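Local coordinates for amino acid ABC transporter, periplasmic amino acid-binding protein, putative (Streptococcus pneumoniae, PDB 4I62) that probably delivers amino acids to a membrane ABC importer as its extracellular substrate-binding lipoprotein, and binds L-arginine between its two lobes, at residues L41-N46 with E70-I75; N92-V97 with D103-G108. All blocks are in the same frame, centred on the assembly; numbering follows the deposited sequence.

Interaction 1 (L41-N46 with E70-I75). With ARG (arginine), chain B.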
ATOM      1  N   LEU A  41       1.383 -16.124  13.062  1.00 12.24           N
ATOM      2  CA  LEU A  41       1.119 -15.736  11.683  1.00 10.83           C
ATOM      3  C   LEU A  41       2.115 -14.625  11.359  1.00 11.64           C
ATOM      4  O   LEU A  41       2.080 -13.575  11.993  1.00 12.36           O
ATOM      5  CB  LEU A  41      -0.314 -15.191  11.557  1.00 10.96           C
ATOM      6  CG  LEU A  41      -0.721 -14.657  10.172  1.00 11.22           C
ATOM      7  CD1 LEU A  41      -0.875 -15.792   9.184  1.00 12.00           C
ATOM      8  CD2 LEU A  41      -1.994 -13.830  10.291  1.00 10.88           C
ATOM      9  N   VAL A  42       2.992 -14.834  10.379  1.00 10.70           N
ATOM     10  CA  VAL A  42       4.003 -13.838  10.021  1.00 10.73           C
ATOM     11  C   VAL A  42       3.541 -13.032   8.818  1.00  9.56           C
ATOM     12  O   VAL A  42       3.276 -13.592   7.758  1.00 10.48           O
ATOM     13  CB  VAL A  42       5.362 -14.517   9.724  1.00 12.22           C
ATOM     14  CG1 VAL A  42       6.411 -13.454   9.415  1.00 12.79           C
ATOM     15  CG2 VAL A  42       5.847 -15.385  10.906  1.00 13.61           C
ATOM     16  N   VAL A  43       3.395 -11.728   9.008  1.00  9.16           N
ATOM     17  CA  VAL A  43       2.856 -10.832   7.973  1.00  8.11           C
ATOM     18  C   VAL A  43       3.933  -9.852   7.517  1.00  8.79           C
ATOM     19  O   VAL A  43       4.430  -9.046   8.303  1.00  9.55           O
ATOM     20  CB  VAL A  43       1.649 -10.062   8.537  1.00  9.06           C
ATOM     21  CG1 VAL A  43       1.127  -9.024   7.512  1.00  9.87           C
ATOM     22  CG2 VAL A  43       0.492 -11.025   8.910  1.00 10.42           C
ATOM     23  N   ALA A  44       4.249  -9.933   6.241  1.00  8.27           N
ATOM     24  CA  ALA A  44       5.202  -8.999   5.610  1.00  8.88           C
ATOM     25  C   ALA A  44       4.505  -7.717   5.196  1.00  7.86           C
ATOM     26  O   ALA A  44       3.406  -7.762   4.619  1.00  8.42           O
ATOM     27  CB  ALA A  44       5.861  -9.649   4.407  1.00 10.01           C
ATOM     28  N   LEU A  45       5.159  -6.584   5.434  1.00  8.05           N
ATOM     29  CA  LEU A  45       4.583  -5.304   5.062  1.00  7.63           C
ATOM     30  C   LEU A  45       5.667  -4.216   5.058  1.00  8.06           C
ATOM     31  O   LEU A  45       6.725  -4.374   5.674  1.00  8.81           O
ATOM     32  CB  LEU A  45       3.415  -4.904   5.963  1.00  8.51           C
ATOM     33  CG  LEU A  45       3.740  -4.431   7.377  1.00 12.13           C
ATOM     34  CD1 LEU A  45       2.462  -4.036   8.072  1.00 14.94           C
ATOM     35  CD2 LEU A  45       4.569  -5.355   8.259  1.00 14.00           C
ATOM     36  N   ASN A  46       5.373  -3.109   4.386  1.00  7.79           N
ATOM     37  CA  ASN A  46       6.261  -1.949   4.356  1.00  8.25           C
ATOM     38  C   ASN A  46       5.544  -0.767   5.007  1.00  8.25           C
ATOM     39  O   ASN A  46       4.639  -0.177   4.388  1.00  8.93           O
ATOM     40  CB  ASN A  46       6.613  -1.630   2.912  1.00  8.51           C
ATOM     41  CG  ASN A  46       7.340  -0.309   2.800  1.00  8.76           C
ATOM     42  OD1 ASN A  46       6.885   0.624   2.104  1.00 10.45           O
ATOM     43  ND2 ASN A  46       8.429  -0.184   3.543  1.00 10.95           N
ATOM     44  N   GLU A  70      -4.727  -3.834  11.727  1.00  8.23           N
ATOM     45  CA  GLU A  70      -5.972  -4.299  12.346  1.00  9.12           C
ATOM     46  C   GLU A  70      -6.558  -5.497  11.598  1.00  8.38           C
ATOM     47  O   GLU A  70      -7.067  -6.431  12.232  1.00  8.57           O
ATOM     48  CB  GLU A  70      -6.947  -3.128  12.452  1.00  9.68           C
ATOM     49  CG  GLU A  70      -6.421  -1.992  13.327  1.00 10.62           C
ATOM     50  CD  GLU A  70      -6.081  -2.462  14.729  1.00 11.82           C
ATOM     51  OE1 GLU A  70      -6.951  -3.104  15.351  1.00 13.50           O
ATOM     52  OE2 GLU A  70      -4.960  -2.217  15.223  1.00 13.82           O
ATOM     53  N   LEU A  71      -6.486  -5.498  10.271  1.00  8.03           N
ATOM     54  CA  LEU A  71      -6.893  -6.657   9.487  1.00  8.12           C
ATOM     55  C   LEU A  71      -6.047  -7.870   9.849  1.00  7.59           C
ATOM     56  O   LEU A  71      -6.570  -8.968  10.063  1.00  8.61           O
ATOM     57  CB  LEU A  71      -6.778  -6.341   8.006  1.00  8.16           C
ATOM     58  CG  LEU A  71      -7.073  -7.463   7.004  1.00  8.64           C
ATOM     59  CD1 LEU A  71      -8.445  -8.102   7.219  1.00 10.13           C
ATOM     60  CD2 LEU A  71      -6.923  -6.998   5.568  1.00 10.37           C
ATOM     61  N   ALA A  72      -4.729  -7.681   9.947  1.00  7.49           N
ATOM     62  CA  ALA A  72      -3.823  -8.770  10.318  1.00  8.18           C
ATOM     63  C   ALA A  72      -4.174  -9.354  11.695  1.00  7.83           C
ATOM     64  O   ALA A  72      -4.151 -10.545  11.889  1.00  8.70           O
ATOM     65  CB  ALA A  72      -2.375  -8.277  10.298  1.00  8.58           C
ATOM     66  N   LYS A  73      -4.453  -8.466  12.663  1.00  8.66           N
ATOM     67  CA  LYS A  73      -4.849  -8.920  14.000  1.00  9.25           C
ATOM     68  C   LYS A  73      -6.131  -9.752  13.948  1.00  9.54           C
ATOM     69  O   LYS A  73      -6.253 -10.771  14.645  1.00 10.50           O
ATOM     70  CB  LYS A  73      -5.084  -7.709  14.915  1.00 10.13           C
ATOM     71  CG  LYS A  73      -3.833  -6.987  15.374  1.00 11.00           C
ATOM     72  CD  LYS A  73      -4.238  -5.733  16.207  1.00 12.63           C
ATOM     73  CE  LYS A  73      -3.056  -4.893  16.646  1.00 13.12           C
ATOM     74  NZ  LYS A  73      -3.583  -3.666  17.306  1.00 15.04           N
ATOM     75  N   ALA A  74      -7.089  -9.321  13.140  1.00  9.37           N
ATOM     76  CA  ALA A  74      -8.340 -10.056  13.025  1.00 10.27           C
ATOM     77  C   ALA A  74      -8.115 -11.441  12.422  1.00  9.06           C
ATOM     78  O   ALA A  74      -8.725 -12.424  12.848  1.00 10.67           O
ATOM     79  CB  ALA A  74      -9.391  -9.245  12.234  1.00 10.96           C
ATOM     80  N   ILE A  75      -7.248 -11.533  11.405  1.00  8.53           N
ATOM     81  CA  ILE A  75      -6.938 -12.825  10.811  1.00  8.94           C
ATOM     82  C   ILE A  75      -6.238 -13.734  11.821  1.00  9.18           C
ATOM     83  O   ILE A  75      -6.555 -14.902  11.927  1.00 10.36           O
ATOM     84  CB  ILE A  75      -6.102 -12.636   9.507  1.00  9.04           C
ATOM     85  CG1 ILE A  75      -6.901 -11.859   8.472  1.00  8.42           C
ATOM     86  CG2 ILE A  75      -5.607 -13.985   8.997  1.00 10.34           C
ATOM     87  CD1 ILE A  75      -6.048 -11.344   7.317  1.00  9.10           C
TER
HETATM   88  N   ARG B 301      -0.682  -0.875  -4.340  1.00  7.22           N
HETATM   89  CA  ARG B 301       0.706  -0.802  -4.868  1.00  7.21           C
HETATM   90  C   ARG B 301       1.224  -2.182  -5.264  1.00  6.85           C
HETATM   91  O   ARG B 301       0.667  -3.200  -4.802  1.00  7.83           O
HETATM   92  CB  ARG B 301       1.625  -0.088  -3.896  1.00  7.22           C
HETATM   93  CG  ARG B 301       1.633  -0.709  -2.497  1.00  7.27           C
HETATM   94  CD  ARG B 301       2.758  -0.165  -1.641  1.00  6.76           C
HETATM   95  NE  ARG B 301       2.550  -0.539  -0.254  1.00  7.20           N
HETATM   96  CZ  ARG B 301       3.364  -0.249   0.741  1.00  6.86           C
HETATM   97  NH1 ARG B 301       3.074  -0.658   1.972  1.00  7.89           N
HETATM   98  NH2 ARG B 301       4.478   0.442   0.508  1.00  7.69           N
HETATM   99  OXT ARG B 301       2.251  -2.218  -6.020  1.00  7.84           O
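Leu41 and Ile75 meet through one methyl each, CD2 of the leucine lying 3.8 Å from CG2 of the isoleucine, with the two side chains running obliquely past one another. Leu41 extends toward the helix with its CG opposite the backbone N (chi1 176°), and the same CD2 also passes 4.2 Å from the carbonyl O of Ala72. On Ile75 it is the short branch CG2 that faces the strand, while its side chain also packs on Val242 and Thr245 of helix 236-251. Two residues farther along the strand, CG2 of Val43 rests 4.2 Å from CB of Ala72, where the backbones are nearest, Val43 CA to Ala72 CA 7.4 Å. Strand 41-45 and helix 70-75 run nearly antiparallel, at 160° with axes 9.9 Å apart, as expected of the beta-alpha-beta crossover in which helix 67-79 leads into strand 82-87, the parallel neighbour of strand 40-45 in the central sheet of one lobe of this type II periplasmic-binding-protein fold. Leu83 of that neighbour touches both Val43 and Ala72. On the outer side of the helix, Lys73 NZ bridges to Glu70 OE2 at 2.9 Å, meeting the syn side 19° out of the carboxylate plane. Where the strand ends, Asn46 holds the bound arginine twice: its backbone O accepts from NH1 (2.9 Å) and its OD1 from NH2 (2.9 Å). The side-chain amide is itself steadied, ND2 by Met88 O and OD1 by Gln156 NE2.

Interaction 2 (N92-V97 with D103-G108). With ARG (arginine), chain B.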
ATOM      1  N   ASN A  92      10.599  -6.011  -1.357  1.00 10.68           N
ATOM      2  CA  ASN A  92      10.898  -7.355  -0.864  1.00 11.14           C
ATOM      3  C   ASN A  92       9.686  -8.111  -0.287  1.00 10.00           C
ATOM      4  O   ASN A  92       9.800  -9.322   0.072  1.00 11.16           O
ATOM      5  CB  ASN A  92      12.010  -7.284   0.188  1.00 12.87           C
ATOM      6  CG  ASN A  92      13.322  -6.744  -0.379  1.00 14.80           C
ATOM      7  OD1 ASN A  92      14.089  -6.060   0.320  1.00 22.05           O
ATOM      8  ND2 ASN A  92      13.563  -7.017  -1.624  1.00 13.78           N
ATOM      9  N   VAL A  93       8.547  -7.435  -0.163  1.00  9.81           N
ATOM     10  CA  VAL A  93       7.375  -8.016   0.513  1.00  9.12           C
ATOM     11  C   VAL A  93       6.850  -9.278  -0.174  1.00  9.07           C
ATOM     12  O   VAL A  93       6.710 -10.354   0.459  1.00  9.93           O
ATOM     13  CB  VAL A  93       6.276  -6.948   0.659  1.00  8.86           C
ATOM     14  CG1 VAL A  93       4.921  -7.552   0.974  1.00  9.76           C
ATOM     15  CG2 VAL A  93       6.658  -5.968   1.722  1.00 10.27           C
ATOM     16  N   LEU A  94       6.576  -9.198  -1.468  1.00  9.28           N
ATOM     17  CA  LEU A  94       6.051 -10.369  -2.145  1.00  9.70           C
ATOM     18  C   LEU A  94       7.062 -11.504  -2.221  1.00 10.57           C
ATOM     19  O   LEU A  94       6.704 -12.685  -2.022  1.00 11.01           O
ATOM     20  CB  LEU A  94       5.485  -9.997  -3.514  1.00  9.95           C
ATOM     21  CG  LEU A  94       4.204  -9.177  -3.458  1.00 10.51           C
ATOM     22  CD1 LEU A  94       3.802  -8.643  -4.826  1.00 12.79           C
ATOM     23  CD2 LEU A  94       3.041  -9.981  -2.792  1.00 12.55           C
ATOM     24  N   ALA A  95       8.318 -11.170  -2.466  1.00 10.72           N
ATOM     25  CA  ALA A  95       9.359 -12.198  -2.518  1.00 11.72           C
ATOM     26  C   ALA A  95       9.423 -12.985  -1.213  1.00 11.44           C
ATOM     27  O   ALA A  95       9.672 -14.192  -1.226  1.00 12.85           O
ATOM     28  CB  ALA A  95      10.697 -11.561  -2.824  1.00 12.59           C
ATOM     29  N   SER A  96       9.192 -12.312  -0.096  1.00 11.44           N
ATOM     30  CA  SER A  96       9.268 -12.972   1.202  0.51 11.90           C
ATOM     31  C   SER A  96       8.144 -13.973   1.382  1.00 11.78           C
ATOM     32  O   SER A  96       8.324 -15.015   2.018  1.00 14.38           O
ATOM     33  CB  SER A  96       9.249 -11.944   2.323  0.51 12.70           C
ATOM     34  OG  SER A  96      10.392 -11.128   2.201  0.51 16.57           O
ATOM     35  N   VAL A  97       6.986 -13.685   0.819  1.00 11.02           N
ATOM     36  CA  VAL A  97       5.904 -14.664   0.852  1.00 11.96           C
ATOM     37  C   VAL A  97       6.236 -15.842  -0.059  1.00 12.92           C
ATOM     38  O   VAL A  97       6.046 -17.020   0.317  1.00 14.18           O
ATOM     39  CB  VAL A  97       4.592 -13.991   0.417  1.00 12.06           C
ATOM     40  CG1 VAL A  97       3.481 -15.065   0.238  1.00 13.18           C
ATOM     41  CG2 VAL A  97       4.173 -12.973   1.474  1.00 13.52           C
ATOM     42  N   ASP A 103       4.089 -15.550   5.926  1.00 10.95           N
ATOM     43  CA  ASP A 103       2.887 -16.297   5.558  1.00 10.82           C
ATOM     44  C   ASP A 103       1.921 -15.502   4.677  1.00 10.95           C
ATOM     45  O   ASP A 103       1.268 -16.075   3.793  1.00 11.63           O
ATOM     46  CB  ASP A 103       2.153 -16.711   6.830  1.00 11.16           C
ATOM     47  CG  ASP A 103       3.011 -17.582   7.716  1.00 14.26           C
ATOM     48  OD1 ASP A 103       3.594 -18.558   7.189  1.00 17.07           O
ATOM     49  OD2 ASP A 103       3.157 -17.284   8.928  1.00 14.47           O
ATOM     50  N   LEU A 104       1.804 -14.202   4.942  1.00  9.41           N
ATOM     51  CA  LEU A 104       0.894 -13.318   4.203  1.00  8.82           C
ATOM     52  C   LEU A 104       1.629 -12.028   3.913  1.00  8.11           C
ATOM     53  O   LEU A 104       2.468 -11.616   4.713  1.00  9.32           O
ATOM     54  CB  LEU A 104      -0.363 -12.957   5.026  1.00  8.62           C
ATOM     55  CG  LEU A 104      -1.250 -14.107   5.451  1.00  9.84           C
ATOM     56  CD1 LEU A 104      -2.370 -13.584   6.349  1.00 10.69           C
ATOM     57  CD2 LEU A 104      -1.822 -14.859   4.228  1.00 11.18           C
ATOM     58  N   ALA A 105       1.247 -11.386   2.816  1.00  7.44           N
ATOM     59  CA  ALA A 105       1.568  -9.975   2.605  1.00  7.94           C
ATOM     60  C   ALA A 105       0.274  -9.202   2.786  1.00  7.05           C
ATOM     61  O   ALA A 105      -0.682  -9.416   2.029  1.00  8.37           O
ATOM     62  CB  ALA A 105       2.129  -9.727   1.214  1.00  8.83           C
ATOM     63  N   ILE A 106       0.258  -8.322   3.784  1.00  7.19           N
ATOM     64  CA  ILE A 106      -0.872  -7.415   4.001  1.00  7.29           C
ATOM     65  C   ILE A 106      -0.231  -6.023   4.034  1.00  7.16           C
ATOM     66  O   ILE A 106       0.283  -5.587   5.072  1.00  8.12           O
ATOM     67  CB  ILE A 106      -1.672  -7.703   5.299  1.00  7.66           C
ATOM     68  CG1 ILE A 106      -2.026  -9.192   5.400  1.00  7.94           C
ATOM     69  CG2 ILE A 106      -2.929  -6.837   5.288  1.00  8.81           C
ATOM     70  CD1 ILE A 106      -2.784  -9.555   6.690  1.00  9.56           C
ATOM     71  N   SER A 107      -0.217  -5.365   2.870  1.00  6.70           N
ATOM     72  CA  SER A 107       0.663  -4.223   2.715  1.00  7.26           C
ATOM     73  C   SER A 107       0.162  -3.316   1.594  1.00  6.57           C
ATOM     74  O   SER A 107       0.972  -2.787   0.801  1.00  7.27           O
ATOM     75  CB  SER A 107       2.102  -4.686   2.446  1.00  7.79           C
ATOM     76  OG  SER A 107       3.075  -3.644   2.608  1.00  8.13           O
ATOM     77  N   GLY A 108      -1.155  -3.161   1.495  1.00  7.19           N
ATOM     78  CA  GLY A 108      -1.722  -2.372   0.409  1.00  7.75           C
ATOM     79  C   GLY A 108      -1.381  -2.954  -0.956  1.00  6.96           C
ATOM     80  O   GLY A 108      -1.151  -2.207  -1.905  1.00  7.29           O
TER
HETATM   81  N   ARG B 301      -0.682  -0.875  -4.340  1.00  7.22           N
HETATM   82  CA  ARG B 301       0.706  -0.802  -4.868  1.00  7.21           C
HETATM   83  C   ARG B 301       1.224  -2.182  -5.264  1.00  6.85           C
HETATM   84  O   ARG B 301       0.667  -3.200  -4.802  1.00  7.83           O
HETATM   85  CB  ARG B 301       1.625  -0.088  -3.896  1.00  7.22           C
HETATM   86  CG  ARG B 301       1.633  -0.709  -2.497  1.00  7.27           C
HETATM   87  CD  ARG B 301       2.758  -0.165  -1.641  1.00  6.76           C
HETATM   88  NE  ARG B 301       2.550  -0.539  -0.254  1.00  7.20           N
HETATM   89  CZ  ARG B 301       3.364  -0.249   0.741  1.00  6.86           C
HETATM   90  NH1 ARG B 301       3.074  -0.658   1.972  1.00  7.89           N
HETATM   91  NH2 ARG B 301       4.478   0.442   0.508  1.00  7.69           N
HETATM   92  OXT ARG B 301       2.251  -2.218  -6.020  1.00  7.84           O
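Ser107 O takes two N-H groups of the bound arginine, NE at 2.9 Å and NH1 at 3.2 Å, so one carbonyl oxygen bridges two nitrogens of the guanidinium group. The hydroxyl of the same serine adds a third bond, NH1 to OG at 3.1 Å. With chi1 at -166°, OG is swung opposite its own backbone N, where it also bonds to Asn46 N and is therefore shared between the ligand and Asn46, the residue just after strand 40-45. At the other end of the ligand, its amino N donates to Gly108 O (2.8 Å), while Gly108 N is held by Asp68 OD2. Helix 90-98 packs on the residues that lead up to this site. Here the chain makes a beta-alpha-beta crossover: strand 82-87, helix 90-98 and strand 104-105, the two parallel strands lying either side of strand 40-45 in this lobe of the type II periplasmic-binding-protein fold. Ala105 is the focus of the packing. Its CB is approached closely by Val93 CG1 at 3.5 Å, by Val97 CG2 from the following helical turn, and by Leu94 CD2 at 4.1 Å, the leucine end bending in although its base points along the interface. Val93 CG1, opposite the backbone N of its residue (chi1 164°), also comes within 4.3 Å of Ser107 CB, bringing apolar packing up to the binding serine. Val97 CG2 lies over the peptide link between Leu104 and Ala105, 3.6 Å from Ala105 N. Leu104 and Ile106 point away from helix 90-98; Leu104 meets Val229 and Met231, and Ile106 meets Leu71, Ala72 and Ile75 of helix 67-79.

Both interactions are buried and share the central parallel sheet, in which strands 40-45 and 104-105 are neighbours, joined by probable hydrogen bonds from Asp103 N to Val42 O and from Ala44 N to Leu104 O. Helix 67-79 of interaction 1 covers one face of that sheet and helix 90-98 of interaction 2 the opposite face, with the contact centres about 10 Å apart. Across the segments both rest on apolar side chains, some methyls also touching backbone atoms, the first sparse (129 Å² buried), the second broader (221 Å²) and gathered on an alanine. The ligand-binding polar atoms lie at the C-terminal ends of 41-46 and 103-108, which together hold the same arginine, mostly through backbone oxygens.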